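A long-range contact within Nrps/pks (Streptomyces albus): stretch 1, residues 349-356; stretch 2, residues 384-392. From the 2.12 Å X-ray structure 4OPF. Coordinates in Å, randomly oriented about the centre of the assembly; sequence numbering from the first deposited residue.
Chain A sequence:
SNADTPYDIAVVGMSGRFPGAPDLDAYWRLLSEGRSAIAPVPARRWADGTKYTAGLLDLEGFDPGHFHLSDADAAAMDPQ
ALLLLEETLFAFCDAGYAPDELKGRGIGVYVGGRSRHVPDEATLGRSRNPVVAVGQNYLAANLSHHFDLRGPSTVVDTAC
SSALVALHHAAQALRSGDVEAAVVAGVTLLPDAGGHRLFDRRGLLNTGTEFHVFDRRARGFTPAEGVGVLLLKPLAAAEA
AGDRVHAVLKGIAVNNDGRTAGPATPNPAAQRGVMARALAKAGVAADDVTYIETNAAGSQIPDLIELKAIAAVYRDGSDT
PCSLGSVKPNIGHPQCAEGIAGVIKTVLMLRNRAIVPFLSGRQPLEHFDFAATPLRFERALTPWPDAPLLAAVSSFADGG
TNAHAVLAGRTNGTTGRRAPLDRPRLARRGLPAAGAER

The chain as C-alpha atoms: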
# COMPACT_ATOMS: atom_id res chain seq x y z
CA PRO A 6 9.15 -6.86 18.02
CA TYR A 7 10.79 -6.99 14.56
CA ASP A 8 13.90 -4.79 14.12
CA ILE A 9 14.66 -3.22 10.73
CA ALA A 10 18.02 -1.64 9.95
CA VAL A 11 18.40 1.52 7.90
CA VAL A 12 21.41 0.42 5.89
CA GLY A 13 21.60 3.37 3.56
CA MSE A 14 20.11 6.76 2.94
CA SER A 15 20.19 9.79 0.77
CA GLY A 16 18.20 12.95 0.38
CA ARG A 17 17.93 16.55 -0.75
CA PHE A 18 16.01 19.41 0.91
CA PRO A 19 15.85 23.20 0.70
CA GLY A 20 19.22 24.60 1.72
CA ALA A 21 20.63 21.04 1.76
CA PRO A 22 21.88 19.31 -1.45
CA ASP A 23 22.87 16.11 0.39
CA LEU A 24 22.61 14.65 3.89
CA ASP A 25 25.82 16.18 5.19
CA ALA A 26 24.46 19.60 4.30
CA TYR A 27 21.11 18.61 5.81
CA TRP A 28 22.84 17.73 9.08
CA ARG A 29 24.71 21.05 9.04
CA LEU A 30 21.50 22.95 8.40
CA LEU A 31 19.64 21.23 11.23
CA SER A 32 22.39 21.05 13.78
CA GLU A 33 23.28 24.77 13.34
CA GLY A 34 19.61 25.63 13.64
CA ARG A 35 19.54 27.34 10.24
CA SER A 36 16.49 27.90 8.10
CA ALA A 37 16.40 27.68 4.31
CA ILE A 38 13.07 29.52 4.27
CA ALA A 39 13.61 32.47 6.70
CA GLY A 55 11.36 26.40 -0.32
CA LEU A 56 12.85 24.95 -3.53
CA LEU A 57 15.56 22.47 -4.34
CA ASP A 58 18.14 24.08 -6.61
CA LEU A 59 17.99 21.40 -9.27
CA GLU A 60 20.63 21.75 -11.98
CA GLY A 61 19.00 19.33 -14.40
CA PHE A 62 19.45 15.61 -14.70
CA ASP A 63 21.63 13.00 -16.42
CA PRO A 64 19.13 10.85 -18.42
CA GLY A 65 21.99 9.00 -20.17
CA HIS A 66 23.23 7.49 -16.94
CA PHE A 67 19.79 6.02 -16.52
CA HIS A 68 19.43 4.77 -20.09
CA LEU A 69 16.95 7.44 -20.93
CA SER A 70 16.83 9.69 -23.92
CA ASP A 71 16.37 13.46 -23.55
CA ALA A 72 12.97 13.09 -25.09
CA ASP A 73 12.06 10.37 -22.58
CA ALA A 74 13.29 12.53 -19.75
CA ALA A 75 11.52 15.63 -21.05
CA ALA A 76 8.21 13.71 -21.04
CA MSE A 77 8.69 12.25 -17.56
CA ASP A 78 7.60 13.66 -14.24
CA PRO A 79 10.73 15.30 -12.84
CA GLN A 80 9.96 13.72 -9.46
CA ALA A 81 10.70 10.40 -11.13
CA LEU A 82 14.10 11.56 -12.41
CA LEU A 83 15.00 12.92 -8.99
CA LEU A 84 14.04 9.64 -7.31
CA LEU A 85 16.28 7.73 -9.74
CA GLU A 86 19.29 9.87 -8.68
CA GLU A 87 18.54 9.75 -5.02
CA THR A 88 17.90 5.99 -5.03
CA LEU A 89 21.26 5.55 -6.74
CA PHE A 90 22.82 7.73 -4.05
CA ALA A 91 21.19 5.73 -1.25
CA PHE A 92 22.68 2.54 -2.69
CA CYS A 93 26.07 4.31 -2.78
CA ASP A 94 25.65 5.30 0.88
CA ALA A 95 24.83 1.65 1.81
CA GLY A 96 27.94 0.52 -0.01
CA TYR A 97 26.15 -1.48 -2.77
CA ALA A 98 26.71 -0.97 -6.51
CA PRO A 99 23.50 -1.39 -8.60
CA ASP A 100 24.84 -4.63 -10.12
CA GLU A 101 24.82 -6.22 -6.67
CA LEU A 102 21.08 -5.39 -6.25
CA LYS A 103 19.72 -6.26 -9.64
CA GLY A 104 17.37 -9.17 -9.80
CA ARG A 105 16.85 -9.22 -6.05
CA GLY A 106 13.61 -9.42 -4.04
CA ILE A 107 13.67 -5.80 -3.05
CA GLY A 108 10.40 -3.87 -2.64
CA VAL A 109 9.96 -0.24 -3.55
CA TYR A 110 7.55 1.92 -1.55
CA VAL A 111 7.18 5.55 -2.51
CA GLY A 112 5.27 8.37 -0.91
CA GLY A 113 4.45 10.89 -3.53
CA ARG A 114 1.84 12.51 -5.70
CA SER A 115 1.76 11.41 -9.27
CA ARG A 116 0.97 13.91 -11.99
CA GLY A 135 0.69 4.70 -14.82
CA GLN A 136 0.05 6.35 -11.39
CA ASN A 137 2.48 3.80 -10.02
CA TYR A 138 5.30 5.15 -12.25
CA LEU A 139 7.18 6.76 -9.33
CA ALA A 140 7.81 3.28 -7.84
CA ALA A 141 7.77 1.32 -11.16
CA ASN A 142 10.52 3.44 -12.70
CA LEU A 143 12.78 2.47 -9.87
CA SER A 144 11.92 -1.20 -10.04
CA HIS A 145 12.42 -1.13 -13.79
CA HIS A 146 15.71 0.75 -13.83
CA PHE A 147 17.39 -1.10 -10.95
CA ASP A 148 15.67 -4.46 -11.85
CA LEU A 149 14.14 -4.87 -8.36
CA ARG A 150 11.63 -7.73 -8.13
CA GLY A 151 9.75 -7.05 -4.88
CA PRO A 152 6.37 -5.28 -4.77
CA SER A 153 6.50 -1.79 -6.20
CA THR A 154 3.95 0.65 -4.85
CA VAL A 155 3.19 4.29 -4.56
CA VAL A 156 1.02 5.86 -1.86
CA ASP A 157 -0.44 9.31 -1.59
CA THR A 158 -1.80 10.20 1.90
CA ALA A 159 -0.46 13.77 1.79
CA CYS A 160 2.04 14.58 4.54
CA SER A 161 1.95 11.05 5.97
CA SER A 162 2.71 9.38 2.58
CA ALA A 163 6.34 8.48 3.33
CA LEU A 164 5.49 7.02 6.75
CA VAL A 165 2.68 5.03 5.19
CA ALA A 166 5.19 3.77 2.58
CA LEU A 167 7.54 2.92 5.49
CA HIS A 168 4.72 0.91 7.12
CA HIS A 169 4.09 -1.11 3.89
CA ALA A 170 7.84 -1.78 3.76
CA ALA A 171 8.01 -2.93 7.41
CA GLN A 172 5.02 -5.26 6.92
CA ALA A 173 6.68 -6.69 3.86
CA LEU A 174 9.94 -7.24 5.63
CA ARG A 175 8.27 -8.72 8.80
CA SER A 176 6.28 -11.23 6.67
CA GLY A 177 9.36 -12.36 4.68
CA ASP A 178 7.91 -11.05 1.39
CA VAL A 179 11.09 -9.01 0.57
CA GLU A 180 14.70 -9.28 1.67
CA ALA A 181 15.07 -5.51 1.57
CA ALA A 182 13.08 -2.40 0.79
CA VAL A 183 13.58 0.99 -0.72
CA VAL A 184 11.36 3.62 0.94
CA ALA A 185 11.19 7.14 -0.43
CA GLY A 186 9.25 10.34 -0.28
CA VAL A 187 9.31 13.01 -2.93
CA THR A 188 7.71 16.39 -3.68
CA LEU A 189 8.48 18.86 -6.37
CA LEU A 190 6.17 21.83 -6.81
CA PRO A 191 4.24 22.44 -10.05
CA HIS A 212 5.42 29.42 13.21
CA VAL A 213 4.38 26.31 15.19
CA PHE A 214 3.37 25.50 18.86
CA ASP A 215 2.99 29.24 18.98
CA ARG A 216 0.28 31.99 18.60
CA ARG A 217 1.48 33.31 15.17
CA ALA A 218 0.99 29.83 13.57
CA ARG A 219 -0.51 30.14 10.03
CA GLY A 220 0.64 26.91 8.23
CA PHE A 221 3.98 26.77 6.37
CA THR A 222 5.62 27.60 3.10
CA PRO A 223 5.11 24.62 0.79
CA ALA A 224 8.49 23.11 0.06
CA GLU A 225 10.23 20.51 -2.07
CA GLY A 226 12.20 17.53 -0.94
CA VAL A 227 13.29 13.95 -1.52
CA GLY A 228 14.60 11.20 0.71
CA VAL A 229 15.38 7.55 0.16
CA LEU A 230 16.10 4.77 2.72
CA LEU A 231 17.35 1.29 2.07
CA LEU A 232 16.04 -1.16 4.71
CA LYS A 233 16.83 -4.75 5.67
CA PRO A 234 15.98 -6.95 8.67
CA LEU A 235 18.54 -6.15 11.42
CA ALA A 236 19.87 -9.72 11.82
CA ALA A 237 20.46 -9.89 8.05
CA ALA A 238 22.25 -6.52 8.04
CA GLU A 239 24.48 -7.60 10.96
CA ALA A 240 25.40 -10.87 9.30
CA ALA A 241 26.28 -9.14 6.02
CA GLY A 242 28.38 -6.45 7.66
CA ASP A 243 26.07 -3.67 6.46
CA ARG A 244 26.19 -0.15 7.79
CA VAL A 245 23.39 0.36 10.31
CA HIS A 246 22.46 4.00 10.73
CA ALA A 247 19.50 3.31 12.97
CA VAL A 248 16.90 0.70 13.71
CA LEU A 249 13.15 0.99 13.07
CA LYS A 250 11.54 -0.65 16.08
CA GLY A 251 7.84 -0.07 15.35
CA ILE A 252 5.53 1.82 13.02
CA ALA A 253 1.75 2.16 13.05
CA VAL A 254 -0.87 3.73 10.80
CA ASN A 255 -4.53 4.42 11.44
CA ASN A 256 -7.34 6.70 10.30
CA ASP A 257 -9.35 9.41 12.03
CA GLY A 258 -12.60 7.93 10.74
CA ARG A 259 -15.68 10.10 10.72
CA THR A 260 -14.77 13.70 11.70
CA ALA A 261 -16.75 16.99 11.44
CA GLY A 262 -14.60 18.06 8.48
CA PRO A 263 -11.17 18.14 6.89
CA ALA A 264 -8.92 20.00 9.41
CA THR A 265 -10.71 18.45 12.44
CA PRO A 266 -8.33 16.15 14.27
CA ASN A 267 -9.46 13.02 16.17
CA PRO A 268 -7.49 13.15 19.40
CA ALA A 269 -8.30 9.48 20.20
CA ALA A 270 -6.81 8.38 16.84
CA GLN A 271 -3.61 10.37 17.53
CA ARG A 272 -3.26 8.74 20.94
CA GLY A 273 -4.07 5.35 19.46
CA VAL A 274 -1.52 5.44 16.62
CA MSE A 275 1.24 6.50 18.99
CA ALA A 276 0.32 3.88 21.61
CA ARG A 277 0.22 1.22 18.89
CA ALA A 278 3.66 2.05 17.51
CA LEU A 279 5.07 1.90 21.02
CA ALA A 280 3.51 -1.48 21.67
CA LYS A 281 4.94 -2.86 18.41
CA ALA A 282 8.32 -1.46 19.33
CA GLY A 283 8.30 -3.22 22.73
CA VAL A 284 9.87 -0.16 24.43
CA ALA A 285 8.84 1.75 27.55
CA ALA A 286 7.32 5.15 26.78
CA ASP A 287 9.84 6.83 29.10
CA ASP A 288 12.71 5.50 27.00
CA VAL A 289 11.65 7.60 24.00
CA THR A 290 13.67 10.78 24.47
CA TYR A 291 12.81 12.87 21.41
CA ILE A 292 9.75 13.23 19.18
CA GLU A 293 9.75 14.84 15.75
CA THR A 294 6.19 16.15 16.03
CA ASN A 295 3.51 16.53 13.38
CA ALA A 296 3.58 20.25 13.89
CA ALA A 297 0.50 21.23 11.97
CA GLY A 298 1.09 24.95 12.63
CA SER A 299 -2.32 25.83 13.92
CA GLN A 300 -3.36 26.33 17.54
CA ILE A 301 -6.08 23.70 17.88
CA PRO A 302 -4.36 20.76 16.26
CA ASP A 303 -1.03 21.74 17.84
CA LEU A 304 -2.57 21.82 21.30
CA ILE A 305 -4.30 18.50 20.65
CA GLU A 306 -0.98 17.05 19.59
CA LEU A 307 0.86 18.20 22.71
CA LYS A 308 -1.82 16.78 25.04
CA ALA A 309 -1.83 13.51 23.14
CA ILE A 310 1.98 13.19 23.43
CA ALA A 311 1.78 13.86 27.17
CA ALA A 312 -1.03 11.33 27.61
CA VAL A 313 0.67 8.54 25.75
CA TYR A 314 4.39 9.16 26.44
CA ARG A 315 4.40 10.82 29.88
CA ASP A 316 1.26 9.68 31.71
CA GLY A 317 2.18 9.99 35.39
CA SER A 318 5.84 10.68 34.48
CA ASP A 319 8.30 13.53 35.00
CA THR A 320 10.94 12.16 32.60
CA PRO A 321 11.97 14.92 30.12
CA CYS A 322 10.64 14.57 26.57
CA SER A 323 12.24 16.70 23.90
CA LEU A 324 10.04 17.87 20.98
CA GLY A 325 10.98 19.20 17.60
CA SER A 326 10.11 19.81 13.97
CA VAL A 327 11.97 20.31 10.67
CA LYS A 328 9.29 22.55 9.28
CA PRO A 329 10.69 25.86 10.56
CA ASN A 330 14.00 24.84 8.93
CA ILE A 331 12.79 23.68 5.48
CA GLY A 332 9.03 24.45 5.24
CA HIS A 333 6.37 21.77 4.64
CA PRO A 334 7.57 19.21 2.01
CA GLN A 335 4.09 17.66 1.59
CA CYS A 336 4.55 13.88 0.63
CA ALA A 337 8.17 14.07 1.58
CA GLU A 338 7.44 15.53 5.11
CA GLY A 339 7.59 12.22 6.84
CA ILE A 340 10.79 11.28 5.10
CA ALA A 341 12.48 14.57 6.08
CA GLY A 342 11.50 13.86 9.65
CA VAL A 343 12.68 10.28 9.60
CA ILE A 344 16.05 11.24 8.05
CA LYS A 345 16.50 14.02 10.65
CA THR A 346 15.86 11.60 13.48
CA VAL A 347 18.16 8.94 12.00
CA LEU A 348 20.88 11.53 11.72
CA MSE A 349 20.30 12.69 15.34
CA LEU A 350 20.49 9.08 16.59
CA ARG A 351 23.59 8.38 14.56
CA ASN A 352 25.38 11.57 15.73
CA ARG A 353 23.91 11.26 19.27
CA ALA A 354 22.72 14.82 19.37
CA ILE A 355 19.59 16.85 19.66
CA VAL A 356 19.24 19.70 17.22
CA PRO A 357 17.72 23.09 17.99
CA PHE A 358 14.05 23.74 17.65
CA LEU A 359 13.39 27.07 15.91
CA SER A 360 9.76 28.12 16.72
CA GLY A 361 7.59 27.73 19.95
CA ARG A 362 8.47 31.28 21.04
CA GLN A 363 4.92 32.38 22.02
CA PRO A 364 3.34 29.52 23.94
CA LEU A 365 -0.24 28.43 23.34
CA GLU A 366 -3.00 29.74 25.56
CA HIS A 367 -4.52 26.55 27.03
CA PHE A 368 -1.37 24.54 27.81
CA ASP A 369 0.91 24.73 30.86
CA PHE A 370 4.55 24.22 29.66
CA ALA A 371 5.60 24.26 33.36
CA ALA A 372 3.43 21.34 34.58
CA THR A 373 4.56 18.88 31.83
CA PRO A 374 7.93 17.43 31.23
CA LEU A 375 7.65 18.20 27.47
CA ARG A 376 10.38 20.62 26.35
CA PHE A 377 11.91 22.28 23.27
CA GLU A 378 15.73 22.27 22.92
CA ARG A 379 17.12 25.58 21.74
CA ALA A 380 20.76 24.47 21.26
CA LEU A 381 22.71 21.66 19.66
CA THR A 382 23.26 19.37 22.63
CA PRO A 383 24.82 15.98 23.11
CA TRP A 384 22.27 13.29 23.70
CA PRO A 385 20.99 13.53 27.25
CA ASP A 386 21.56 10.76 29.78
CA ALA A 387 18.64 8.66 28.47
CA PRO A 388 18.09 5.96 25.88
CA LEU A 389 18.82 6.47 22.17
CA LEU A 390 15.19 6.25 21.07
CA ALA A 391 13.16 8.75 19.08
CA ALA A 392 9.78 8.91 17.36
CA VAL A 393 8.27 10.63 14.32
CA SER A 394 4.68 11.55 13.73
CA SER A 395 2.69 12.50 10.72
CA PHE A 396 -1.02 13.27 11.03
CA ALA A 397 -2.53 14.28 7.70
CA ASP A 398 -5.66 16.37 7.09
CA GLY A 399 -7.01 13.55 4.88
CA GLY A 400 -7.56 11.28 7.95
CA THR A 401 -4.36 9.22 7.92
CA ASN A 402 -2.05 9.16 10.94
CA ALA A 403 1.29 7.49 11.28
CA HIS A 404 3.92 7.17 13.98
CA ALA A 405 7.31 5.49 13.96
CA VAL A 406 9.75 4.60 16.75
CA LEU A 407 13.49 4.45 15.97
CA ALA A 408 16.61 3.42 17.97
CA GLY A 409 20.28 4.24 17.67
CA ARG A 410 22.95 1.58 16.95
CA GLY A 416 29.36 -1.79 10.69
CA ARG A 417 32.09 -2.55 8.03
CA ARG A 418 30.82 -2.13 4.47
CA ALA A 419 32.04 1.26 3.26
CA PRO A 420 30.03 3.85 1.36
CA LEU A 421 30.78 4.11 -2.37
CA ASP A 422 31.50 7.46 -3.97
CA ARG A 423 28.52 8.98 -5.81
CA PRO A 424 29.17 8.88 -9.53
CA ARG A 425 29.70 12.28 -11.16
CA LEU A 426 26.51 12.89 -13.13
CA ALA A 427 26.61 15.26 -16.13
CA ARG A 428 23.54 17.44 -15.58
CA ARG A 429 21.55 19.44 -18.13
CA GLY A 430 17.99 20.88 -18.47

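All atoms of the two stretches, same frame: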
# COMPACT_ATOMS: atom_id res chain seq x y z
N MSE A 349 20.16 12.37 13.90
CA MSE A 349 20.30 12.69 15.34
C MSE A 349 20.77 11.50 16.11
O MSE A 349 21.67 11.62 16.93
CB MSE A 349 18.97 13.15 15.90
CG MSE A 349 18.78 14.64 15.58
SE MSE A 349 17.00 15.22 16.21
CE MSE A 349 17.12 14.37 17.96
N LEU A 350 20.15 10.34 15.89
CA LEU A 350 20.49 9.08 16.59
C LEU A 350 21.91 8.62 16.28
O LEU A 350 22.70 8.30 17.18
CB LEU A 350 19.50 7.97 16.25
CG LEU A 350 18.10 8.13 16.81
CD1 LEU A 350 17.14 7.19 16.09
CD2 LEU A 350 18.07 7.86 18.32
N ARG A 351 22.26 8.69 15.01
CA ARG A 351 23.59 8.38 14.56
C ARG A 351 24.65 9.32 15.15
O ARG A 351 25.71 8.84 15.53
CB ARG A 351 23.63 8.44 13.03
CG ARG A 351 24.83 7.80 12.41
CD ARG A 351 24.67 7.70 10.89
NE ARG A 351 25.56 8.60 10.17
CZ ARG A 351 25.46 8.88 8.87
NH1 ARG A 351 24.50 8.36 8.12
NH2 ARG A 351 26.32 9.73 8.33
N ASN A 352 24.41 10.63 15.15
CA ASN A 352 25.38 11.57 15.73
C ASN A 352 25.23 11.76 17.23
O ASN A 352 26.00 12.49 17.82
CB ASN A 352 25.27 12.92 15.07
CG ASN A 352 25.71 12.89 13.62
OD1 ASN A 352 26.88 12.86 13.38
ND2 ASN A 352 24.78 12.96 12.68
N ARG A 353 24.23 11.12 17.84
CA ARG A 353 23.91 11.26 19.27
C ARG A 353 23.78 12.72 19.69
O ARG A 353 24.47 13.18 20.60
CB ARG A 353 24.95 10.53 20.13
CG ARG A 353 25.02 9.07 19.75
CD ARG A 353 26.17 8.31 20.39
NE ARG A 353 26.19 6.97 19.81
CZ ARG A 353 26.97 5.95 20.19
NH1 ARG A 353 27.84 6.09 21.19
NH2 ARG A 353 26.87 4.77 19.57
N ALA A 354 22.92 13.45 19.03
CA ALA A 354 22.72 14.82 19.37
C ALA A 354 21.30 15.24 19.11
O ALA A 354 20.64 14.71 18.20
CB ALA A 354 23.68 15.72 18.60
N ILE A 355 20.87 16.22 19.88
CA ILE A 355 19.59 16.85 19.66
C ILE A 355 19.83 18.19 19.02
O ILE A 355 20.63 18.95 19.49
CB ILE A 355 18.83 16.98 20.97
CG1 ILE A 355 18.60 15.55 21.49
CG2 ILE A 355 17.51 17.71 20.71
CD1 ILE A 355 17.53 15.42 22.52
N VAL A 356 19.14 18.45 17.91
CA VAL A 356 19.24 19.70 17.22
C VAL A 356 18.29 20.76 17.77
O VAL A 356 17.30 20.45 18.43
CB VAL A 356 19.00 19.52 15.76
CG1 VAL A 356 19.95 18.49 15.22
CG2 VAL A 356 17.55 19.14 15.46
N TRP A 384 23.45 14.01 23.29
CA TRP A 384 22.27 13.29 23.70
C TRP A 384 22.23 13.35 25.22
O TRP A 384 23.23 13.22 25.86
CB TRP A 384 22.28 11.84 23.17
CG TRP A 384 20.90 11.17 23.09
CD1 TRP A 384 20.36 10.36 24.01
CD2 TRP A 384 19.93 11.29 22.03
NE1 TRP A 384 19.13 9.97 23.61
CE2 TRP A 384 18.84 10.52 22.39
CE3 TRP A 384 19.90 11.94 20.80
CZ2 TRP A 384 17.73 10.40 21.62
CZ3 TRP A 384 18.78 11.81 20.00
CH2 TRP A 384 17.72 11.03 20.42
N PRO A 385 21.05 13.57 25.80
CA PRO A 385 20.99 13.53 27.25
C PRO A 385 21.29 12.14 27.79
O PRO A 385 21.50 11.22 27.04
CB PRO A 385 19.54 13.91 27.56
CG PRO A 385 18.79 13.82 26.30
CD PRO A 385 19.74 13.80 25.17
N ASP A 386 21.28 12.02 29.11
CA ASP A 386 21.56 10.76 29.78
C ASP A 386 20.25 9.95 29.81
O ASP A 386 19.53 9.93 30.80
CB ASP A 386 22.13 11.05 31.20
CG ASP A 386 22.70 9.81 31.87
OD1 ASP A 386 22.50 8.69 31.34
OD2 ASP A 386 23.34 9.97 32.95
N ALA A 387 19.93 9.31 28.68
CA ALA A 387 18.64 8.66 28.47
C ALA A 387 18.75 7.83 27.20
O ALA A 387 19.67 8.01 26.43
CB ALA A 387 17.56 9.72 28.32
N PRO A 388 17.83 6.88 26.99
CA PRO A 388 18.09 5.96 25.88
C PRO A 388 18.05 6.62 24.48
O PRO A 388 17.36 7.66 24.27
CB PRO A 388 16.98 4.91 26.03
CG PRO A 388 16.62 4.95 27.47
CD PRO A 388 16.83 6.35 27.93
N LEU A 389 18.77 6.00 23.54
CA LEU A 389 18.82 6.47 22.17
C LEU A 389 17.59 5.95 21.40
O LEU A 389 17.71 5.05 20.57
CB LEU A 389 20.10 6.02 21.48
CG LEU A 389 21.31 6.90 21.69
CD1 LEU A 389 22.55 6.16 21.18
CD2 LEU A 389 21.13 8.23 20.96
N LEU A 390 16.44 6.53 21.71
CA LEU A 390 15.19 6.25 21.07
C LEU A 390 14.48 7.56 20.78
O LEU A 390 14.50 8.49 21.59
CB LEU A 390 14.30 5.40 21.97
CG LEU A 390 14.68 3.93 22.06
CD1 LEU A 390 14.27 3.37 23.40
CD2 LEU A 390 13.98 3.09 21.01
N ALA A 391 13.89 7.62 19.59
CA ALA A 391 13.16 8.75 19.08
C ALA A 391 11.94 8.30 18.26
O ALA A 391 11.84 7.15 17.82
CB ALA A 391 14.08 9.63 18.24
N ALA A 392 10.98 9.20 18.10
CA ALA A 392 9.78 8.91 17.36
C ALA A 392 9.47 10.06 16.39
O ALA A 392 9.99 11.19 16.54
CB ALA A 392 8.61 8.67 18.26

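A single tryptophan ring organises this contact: W384 touches five residues of the first stretch, M349, L350, R353, A354 and I355, and a single backbone hydrogen bond is the polar link between the stretches. That bond, W384 N to R353 O at 3.0 Å, forms where the helix has ended and R353 takes a positive phi of 52°. The turn is secured from within by A354 N donating to M349 O at 3.1 Å, and the R353 carbonyl accepts the tryptophan amide.

W384 has chi1 t, and its indole packs against the first stretch. W384 NE1 donates to P388 O at 3.0 Å; the polar edge of the indole is thus satisfied within its own loop, and the hydrocarbon part is left for packing. M349, a selenomethionine, brings CE to 3.7 Å from W384 CZ3, L350 places CD2 3.8 Å from W384 CH2, and I355 sets CG1 3.9 Å from W384 CE3. A354 N lies at the ring edge, 3.8 Å from W384 CE3, while the alanine CB points away.

L350 is the second anchor. Its CA-to-CB bond runs sideways, but the m,t rotamer carries L350 CD2 to 3.6 Å from L389 O, 4.1 Å from L389 CD2 and 4.4 Å from A391 CB. A branched aliphatic end suits a site bordered by an indole, a leucine and a small alanine methyl.

Buried I355 brings CD1 to 3.8 Å from CD of the exposed P385, and the extended R353 side chain brings NE to 4.0 Å from L389 CD1 while remaining exposed. R351 and N352 do not touch the second stretch. Altogether 440 Å² is buried, both sides summed; M349, L350, A354, I355 and A391 are buried, as befits their apolar side chains. The rule: one backbone hydrogen bond at the turn, beside an indole whose NE1 is satisfied within its own stretch.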